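Exopolygalacturonase (Yersinia enterocolitica, PDB 2UVF) is a periplasmic family 28 exopolygalacturonase that probably releases sugar units from the chain ends of pectic polygalacturonate and is captured here with digalacturonic acid bound. Local coordinates at residues 355-360 / 370-375; 381-386 / 391-396. All blocks are in the same frame, centred on the assembly; numbering follows the deposited sequence.

Interaction 1 (355-360 / 370-375); sequences HGIMNL and LIHQTY. With ADA (alpha-D-galactopyranuronic acid), chain C; ADA (alpha-D-galactopyranuronic acid), chain B; SO4 (sulfate ion), chain G.
Ile357 and Leu370 meet inside the right-handed parallel beta-helix of this family 28 glycoside hydrolase, where side chains from strands on different faces of the solenoid fill its interior. They reach toward each other tip to tip, Ile357 CD1 lying 3.8 Å from Leu370 CD1. The isoleucine sets CG1 beside its backbone N and then runs on extended to CD1 (chi2 164°), which carries the methyl across the interior. The same CD1 approaches the imidazole of His372 at its edge, near the ring plane, 4.3 Å from CE1. The buried His372 ring also stacks with Phe398 and is hydrogen-bonded through NE2 to Asn396 OD1. The contact is small, 84 Å² in all, and no hydrogen bond crosses it. Val349, on strand 348-350, also packs against Ile357.

Just before strand 357-360 the chain serves the substrate cleft. His355 NE2 donates to O6A, in the carboxylate of the chain C galacturonate, at 2.7 Å and almost straight (174°). At the ring edge CE1 comes 3.2 Å from O3 of the chain B sugar, while ND1 is hydrogen-bonded to Asn379 O; with both nitrogens engaged, the rotation of the imidazole is well defined. Arg240 and Asn406 are further hydrogen-bonding partners of the bound sugars. Far from this cleft, Gln373 OE1 accepts from Arg350 NE, and its NE2 makes a weak and doubtful bond to a sulfate, probably from the crystallisation liquor, that Tyr94 and Arg288 also hold.

Interaction 2 (381-386 / 391-396); sequences DGIEFG and VMVFNN. With ADA (alpha-D-galactopyranuronic acid), chain C.
The Phe385 ring is covered on both faces. Val391 CG2 sits 3.5 Å from the ring centroid of Phe385 and only 1° off the ring normal, a CH-pi contact over the centre. Ile383 CG2 lies 3.7 Å above the opposite face, displaced toward the rim, and at the edge, in the ring plane, Val393 CG2 approaches Phe385 CZ at 3.6 Å. The valine methyl reaches the ring centre because CG2 of Val391 stands between its backbone N and carbonyl carbon, with CG1 turned aside toward CD1 of the phenylalanine.

These groups belong to strands 383-386 and 391-394, on different faces of the parallel beta-helix coil. The strands run nearly antiparallel (165°) with axes 10.0 Å apart at closest approach, too far for backbone pairing, so side chains alone span the interior. Ile383 and Val393 continue the layer tip to tip, Ile383 CD1 lying 3.9 Å from Val393 CG2. At right angles to the isoleucine comes the buried Asn396 side chain, whose OD1 is 3.6 Å from Ile383 CD1. That OD1 is satisfied by His372 NE2, and ND2 bonds to Phe394 O at 3.1 Å, approaching from well above the carbonyl plane (58° out of it). Together the two bonds restrict the amide's rotation.

On strand 383-386 the alternation sends Glu384 outward to the pocket, where its CD is 3.3 Å from O3 of the chain C galacturonate. Asp381 OD2, just before the strand, shares a weak hydrogen bond with O2 of the chain B galacturonate.

Both contacts are buried in the same beta-helix and follow one another along the chain. Strands 357-360 and 383-386 are parallel neighbours, joined where Glu384 N approaches Ile357 O at 2.7 Å, a probable hydrogen bond. Interaction 2 buries more than twice the surface and is built round an aromatic ring, whereas interaction 1 rests on aliphatic tips and the rim of an imidazole. Inside the coil the His372–Asn396 pair ties the two together. The sugar-facing side is polar instead, with His355 CD2 packed 3.0 Å from Glu384 OE2. Interaction 1 alone also reaches a second outer side, where the partly exposed Ile371 and Gln373 lie beside the sulfate.

Interaction 1 (355-360 / 370-375)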
loop_
_atom_site.group_PDB
_atom_site.type_symbol
_atom_site.label_atom_id
_atom_site.label_comp_id
_atom_site.label_asym_id
_atom_site.label_seq_id
_atom_site.Cartn_x
_atom_site.Cartn_y
_atom_site.Cartn_z
ATOM N N HIS A 355 -7.249 -0.425 10.953
ATOM C CA HIS A 355 -6.458 -0.373 9.713
ATOM C C HIS A 355 -6.729 0.928 8.969
ATOM O O HIS A 355 -7.687 1.630 9.271
ATOM C CB HIS A 355 -6.795 -1.534 8.742
ATOM C CG HIS A 355 -6.597 -2.918 9.296
ATOM N ND1 HIS A 355 -5.519 -3.279 10.077
ATOM C CD2 HIS A 355 -7.313 -4.051 9.111
ATOM C CE1 HIS A 355 -5.595 -4.562 10.375
ATOM N NE2 HIS A 355 -6.670 -5.057 9.790
ATOM N N GLY A 356 -5.895 1.220 7.966
ATOM C CA GLY A 356 -6.056 2.404 7.106
ATOM C C GLY A 356 -7.030 2.090 5.992
ATOM O O GLY A 356 -8.240 1.965 6.228
ATOM N N ILE A 357 -6.498 1.908 4.782
ATOM C CA ILE A 357 -7.318 1.596 3.599
ATOM C C ILE A 357 -7.356 0.096 3.265
ATOM O O ILE A 357 -6.317 -0.533 3.074
ATOM C CB ILE A 357 -6.881 2.463 2.380
ATOM C CG1 ILE A 357 -7.180 3.936 2.679
ATOM C CG2 ILE A 357 -7.601 2.012 1.077
ATOM C CD1 ILE A 357 -6.514 4.902 1.802
ATOM N N MET A 358 -8.566 -0.463 3.209
ATOM C CA MET A 358 -8.769 -1.882 2.911
ATOM C C MET A 358 -9.499 -2.072 1.592
ATOM O O MET A 358 -10.512 -1.413 1.343
ATOM C CB MET A 358 -9.590 -2.576 4.006
ATOM C CG MET A 358 -8.954 -2.611 5.387
ATOM S SD MET A 358 -10.117 -3.298 6.587
ATOM C CE MET A 358 -10.161 -5.023 6.053
ATOM N N ASN A 359 -8.957 -2.958 0.756
ATOM C CA ASN A 359 -9.579 -3.384 -0.487
ATOM C C ASN A 359 -9.764 -4.867 -0.380
ATOM O O ASN A 359 -8.792 -5.611 -0.221
ATOM C CB ASN A 359 -8.680 -3.094 -1.686
ATOM C CG ASN A 359 -8.472 -1.638 -1.900
ATOM O OD1 ASN A 359 -9.209 -1.008 -2.651
ATOM N ND2 ASN A 359 -7.485 -1.069 -1.201
ATOM N N LEU A 360 -11.021 -5.291 -0.418
ATOM C CA LEU A 360 -11.353 -6.699 -0.273
ATOM C C LEU A 360 -12.091 -7.157 -1.530
ATOM O O LEU A 360 -13.139 -6.612 -1.877
ATOM C CB LEU A 360 -12.182 -6.936 1.005
ATOM C CG LEU A 360 -11.537 -6.661 2.385
ATOM C CD1 LEU A 360 -12.514 -6.987 3.468
ATOM C CD2 LEU A 360 -10.194 -7.397 2.631
ATOM N N LEU A 370 -1.667 9.414 -2.398
ATOM C CA LEU A 370 -2.241 9.502 -1.060
ATOM C C LEU A 370 -1.118 9.800 -0.074
ATOM O O LEU A 370 0.048 9.481 -0.318
ATOM C CB LEU A 370 -2.985 8.211 -0.683
ATOM C CG LEU A 370 -3.928 7.534 -1.699
ATOM C CD1 LEU A 370 -4.498 6.205 -1.110
ATOM C CD2 LEU A 370 -5.062 8.421 -2.120
ATOM N N ILE A 371 -1.468 10.445 1.026
ATOM C CA ILE A 371 -0.512 10.746 2.072
ATOM C C ILE A 371 -1.012 10.028 3.337
ATOM O O ILE A 371 -2.072 10.355 3.840
ATOM C CB ILE A 371 -0.361 12.307 2.223
ATOM C CG1 ILE A 371 0.185 12.916 0.903
ATOM C CG2 ILE A 371 0.513 12.678 3.403
ATOM C CD1 ILE A 371 -0.227 14.352 0.669
ATOM N N HIS A 372 -0.273 9.012 3.800
ATOM C CA HIS A 372 -0.656 8.238 4.988
ATOM C C HIS A 372 0.178 8.728 6.148
ATOM O O HIS A 372 1.383 8.634 6.107
ATOM C CB HIS A 372 -0.427 6.711 4.779
ATOM C CG HIS A 372 -0.858 6.231 3.431
ATOM N ND1 HIS A 372 -2.095 5.665 3.204
ATOM C CD2 HIS A 372 -0.252 6.307 2.225
ATOM C CE1 HIS A 372 -2.222 5.396 1.914
ATOM N NE2 HIS A 372 -1.117 5.773 1.297
ATOM N N GLN A 373 -0.476 9.265 7.168
ATOM C CA GLN A 373 0.199 9.763 8.341
ATOM C C GLN A 373 -0.480 9.146 9.576
ATOM O O GLN A 373 -1.352 9.760 10.219
ATOM C CB GLN A 373 0.146 11.303 8.368
ATOM C CG GLN A 373 0.712 12.042 7.122
ATOM C CD GLN A 373 0.479 13.552 7.211
ATOM O OE1 GLN A 373 -0.509 14.004 7.800
ATOM N NE2 GLN A 373 1.386 14.330 6.651
ATOM N N THR A 374 -0.073 7.919 9.898
ATOM C CA THR A 374 -0.767 7.110 10.895
ATOM C C THR A 374 0.212 6.441 11.848
ATOM O O THR A 374 -0.151 5.493 12.522
ATOM C CB THR A 374 -1.677 6.031 10.251
ATOM O OG1 THR A 374 -0.880 5.025 9.614
ATOM C CG2 THR A 374 -2.607 6.638 9.200
ATOM N N TYR A 375 1.451 6.931 11.896
ATOM C CA TYR A 375 2.438 6.445 12.845
ATOM C C TYR A 375 2.040 7.029 14.179
ATOM O O TYR A 375 1.772 8.233 14.237
ATOM C CB TYR A 375 3.846 6.926 12.465
ATOM C CG TYR A 375 4.924 6.373 13.367
ATOM C CD1 TYR A 375 5.450 5.108 13.140
ATOM C CD2 TYR A 375 5.410 7.101 14.453
ATOM C CE1 TYR A 375 6.409 4.575 13.964
ATOM C CE2 TYR A 375 6.396 6.582 15.259
ATOM C CZ TYR A 375 6.892 5.313 14.998
ATOM O OH TYR A 375 7.866 4.755 15.803
HETATM C C1 ADA C . -3.288 -9.601 8.800
HETATM C C2 ADA C . -3.292 -9.311 7.285
HETATM C C3 ADA C . -3.978 -7.947 7.073
HETATM C C4 ADA C . -5.432 -7.983 7.639
HETATM C C5 ADA C . -5.396 -8.352 9.138
HETATM C C6 ADA C . -6.744 -8.477 9.902
HETATM O O2 ADA C . -1.957 -9.336 6.743
HETATM O O3 ADA C . -3.950 -7.573 5.699
HETATM O O4 ADA C . -6.252 -8.908 6.917
HETATM O O5 ADA C . -4.643 -9.584 9.356
HETATM O O6B ADA C . -6.891 -9.504 10.600
HETATM O O6A ADA C . -7.593 -7.558 9.799
HETATM C C1 ADA B . -0.064 -6.680 10.983
HETATM C C2 ADA B . -1.538 -6.357 10.662
HETATM C C3 ADA B . -2.399 -7.329 11.501
HETATM C C4 ADA B . -2.246 -8.706 10.834
HETATM C C5 ADA B . -0.764 -9.095 10.978
HETATM C C6 ADA B . -0.470 -10.441 10.276
HETATM O O1 ADA B . 0.248 -6.618 12.406
HETATM O O2 ADA B . -1.866 -5.003 10.877
HETATM O O3 ADA B . -3.773 -6.898 11.658
HETATM O O4 ADA B . -2.508 -8.548 9.417
HETATM O O5 ADA B . 0.152 -8.031 10.470
HETATM O O6B ADA B . -0.221 -10.420 9.044
HETATM O O6A ADA B . -0.489 -11.486 10.976
HETATM S S SO4 G . 3.821 14.912 3.558
HETATM O O1 SO4 G . 2.988 15.257 2.402
HETATM O O2 SO4 G . 4.669 16.057 3.880
HETATM O O3 SO4 G . 3.036 14.558 4.739
HETATM O O4 SO4 G . 4.630 13.757 3.202
#

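Interaction 2 (381-386 / 391-396)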
loop_
_atom_site.group_PDB
_atom_site.type_symbol
_atom_site.label_atom_id
_atom_site.label_comp_id
_atom_site.label_asym_id
_atom_site.label_seq_id
_atom_site.Cartn_x
_atom_site.Cartn_y
_atom_site.Cartn_z
ATOM N N ASP A 381 -2.107 -0.116 9.166
ATOM C CA ASP A 381 -1.358 -0.281 7.912
ATOM C C ASP A 381 -1.875 0.705 6.880
ATOM O O ASP A 381 -2.992 1.190 7.010
ATOM C CB ASP A 381 -1.263 -1.742 7.389
ATOM C CG ASP A 381 -2.514 -2.541 7.589
ATOM O OD1 ASP A 381 -3.621 -1.918 7.592
ATOM O OD2 ASP A 381 -2.382 -3.800 7.719
ATOM N N GLY A 382 -1.049 1.019 5.884
ATOM C CA GLY A 382 -1.398 2.055 4.909
ATOM C C GLY A 382 -2.492 1.590 3.964
ATOM O O GLY A 382 -3.591 2.124 3.982
ATOM N N ILE A 383 -2.180 0.599 3.129
ATOM C CA ILE A 383 -3.168 0.018 2.232
ATOM C C ILE A 383 -3.097 -1.496 2.325
ATOM O O ILE A 383 -2.024 -2.084 2.148
ATOM C CB ILE A 383 -2.991 0.473 0.743
ATOM C CG1 ILE A 383 -2.970 2.014 0.611
ATOM C CG2 ILE A 383 -4.114 -0.138 -0.132
ATOM C CD1 ILE A 383 -2.552 2.564 -0.754
ATOM N N GLU A 384 -4.235 -2.122 2.629
ATOM C CA GLU A 384 -4.370 -3.574 2.499
ATOM C C GLU A 384 -4.980 -3.934 1.159
ATOM O O GLU A 384 -5.986 -3.349 0.776
ATOM C CB GLU A 384 -5.251 -4.162 3.605
ATOM C CG GLU A 384 -4.649 -4.084 4.959
ATOM C CD GLU A 384 -5.514 -4.702 6.007
ATOM O OE1 GLU A 384 -6.622 -5.175 5.688
ATOM O OE2 GLU A 384 -5.073 -4.730 7.160
ATOM N N PHE A 385 -4.353 -4.884 0.457
ATOM C CA PHE A 385 -4.933 -5.509 -0.719
ATOM C C PHE A 385 -5.269 -6.970 -0.352
ATOM O O PHE A 385 -4.395 -7.744 0.044
ATOM C CB PHE A 385 -4.003 -5.410 -1.934
ATOM C CG PHE A 385 -3.847 -4.011 -2.488
ATOM C CD1 PHE A 385 -4.926 -3.353 -3.081
ATOM C CD2 PHE A 385 -2.606 -3.357 -2.436
ATOM C CE1 PHE A 385 -4.792 -2.052 -3.594
ATOM C CE2 PHE A 385 -2.458 -2.062 -2.949
ATOM C CZ PHE A 385 -3.556 -1.410 -3.533
ATOM N N GLY A 386 -6.552 -7.322 -0.440
ATOM C CA GLY A 386 -7.023 -8.635 0.004
ATOM C C GLY A 386 -7.842 -9.374 -1.034
ATOM O O GLY A 386 -8.947 -8.940 -1.391
ATOM N N VAL A 391 -3.999 -4.308 -9.194
ATOM C CA VAL A 391 -3.924 -3.116 -8.331
ATOM C C VAL A 391 -2.620 -2.299 -8.548
ATOM O O VAL A 391 -1.610 -2.798 -9.016
ATOM C CB VAL A 391 -4.169 -3.438 -6.808
ATOM C CG1 VAL A 391 -5.386 -4.385 -6.617
ATOM C CG2 VAL A 391 -2.930 -4.035 -6.135
ATOM N N MET A 392 -2.667 -1.021 -8.224
ATOM C CA MET A 392 -1.576 -0.115 -8.569
ATOM C C MET A 392 -1.486 0.957 -7.506
ATOM O O MET A 392 -2.503 1.491 -7.112
ATOM C CB MET A 392 -1.893 0.541 -9.901
ATOM C CG MET A 392 -0.723 1.102 -10.610
ATOM S SD MET A 392 -1.334 2.141 -11.949
ATOM C CE MET A 392 -1.879 0.924 -13.151
ATOM N N VAL A 393 -0.274 1.212 -7.013
ATOM C CA VAL A 393 -0.012 2.283 -6.066
ATOM C C VAL A 393 1.213 3.089 -6.514
ATOM O O VAL A 393 2.328 2.566 -6.590
ATOM C CB VAL A 393 0.222 1.717 -4.638
ATOM C CG1 VAL A 393 0.722 2.795 -3.685
ATOM C CG2 VAL A 393 -1.041 1.080 -4.078
ATOM N N PHE A 394 1.006 4.375 -6.788
ATOM C CA PHE A 394 2.102 5.256 -7.152
ATOM C C PHE A 394 1.947 6.648 -6.554
ATOM O O PHE A 394 0.835 7.060 -6.212
ATOM C CB PHE A 394 2.290 5.307 -8.679
ATOM C CG PHE A 394 1.151 5.953 -9.451
ATOM C CD1 PHE A 394 1.292 7.239 -9.955
ATOM C CD2 PHE A 394 -0.007 5.228 -9.771
ATOM C CE1 PHE A 394 0.287 7.831 -10.718
ATOM C CE2 PHE A 394 -1.033 5.810 -10.535
ATOM C CZ PHE A 394 -0.887 7.114 -11.001
ATOM N N ASN A 395 3.076 7.336 -6.403
ATOM C CA ASN A 395 3.151 8.682 -5.812
ATOM C C ASN A 395 2.672 8.825 -4.381
ATOM O O ASN A 395 2.452 9.937 -3.915
ATOM C CB ASN A 395 2.462 9.728 -6.705
ATOM C CG ASN A 395 3.129 9.852 -8.053
ATOM O OD1 ASN A 395 4.133 9.163 -8.346
ATOM N ND2 ASN A 395 2.552 10.693 -8.914
ATOM N N ASN A 396 2.540 7.708 -3.682
ATOM C CA ASN A 396 2.087 7.713 -2.287
ATOM C C ASN A 396 3.207 8.127 -1.354
ATOM O O ASN A 396 4.357 7.840 -1.607
ATOM C CB ASN A 396 1.562 6.319 -1.884
ATOM C CG ASN A 396 0.091 6.084 -2.242
ATOM O OD1 ASN A 396 -0.664 5.514 -1.448
ATOM N ND2 ASN A 396 -0.319 6.509 -3.422
HETATM C C1 ADA C . -3.288 -9.601 8.800
HETATM C C2 ADA C . -3.292 -9.311 7.285
HETATM C C3 ADA C . -3.978 -7.947 7.073
HETATM C C4 ADA C . -5.432 -7.983 7.639
HETATM C C5 ADA C . -5.396 -8.352 9.138
HETATM C C6 ADA C . -6.744 -8.477 9.902
HETATM O O2 ADA C . -1.957 -9.336 6.743
HETATM O O3 ADA C . -3.950 -7.573 5.699
HETATM O O4 ADA C . -6.252 -8.908 6.917
HETATM O O5 ADA C . -4.643 -9.584 9.356
HETATM O O6B ADA C . -6.891 -9.504 10.600
HETATM O O6A ADA C . -7.593 -7.558 9.799
#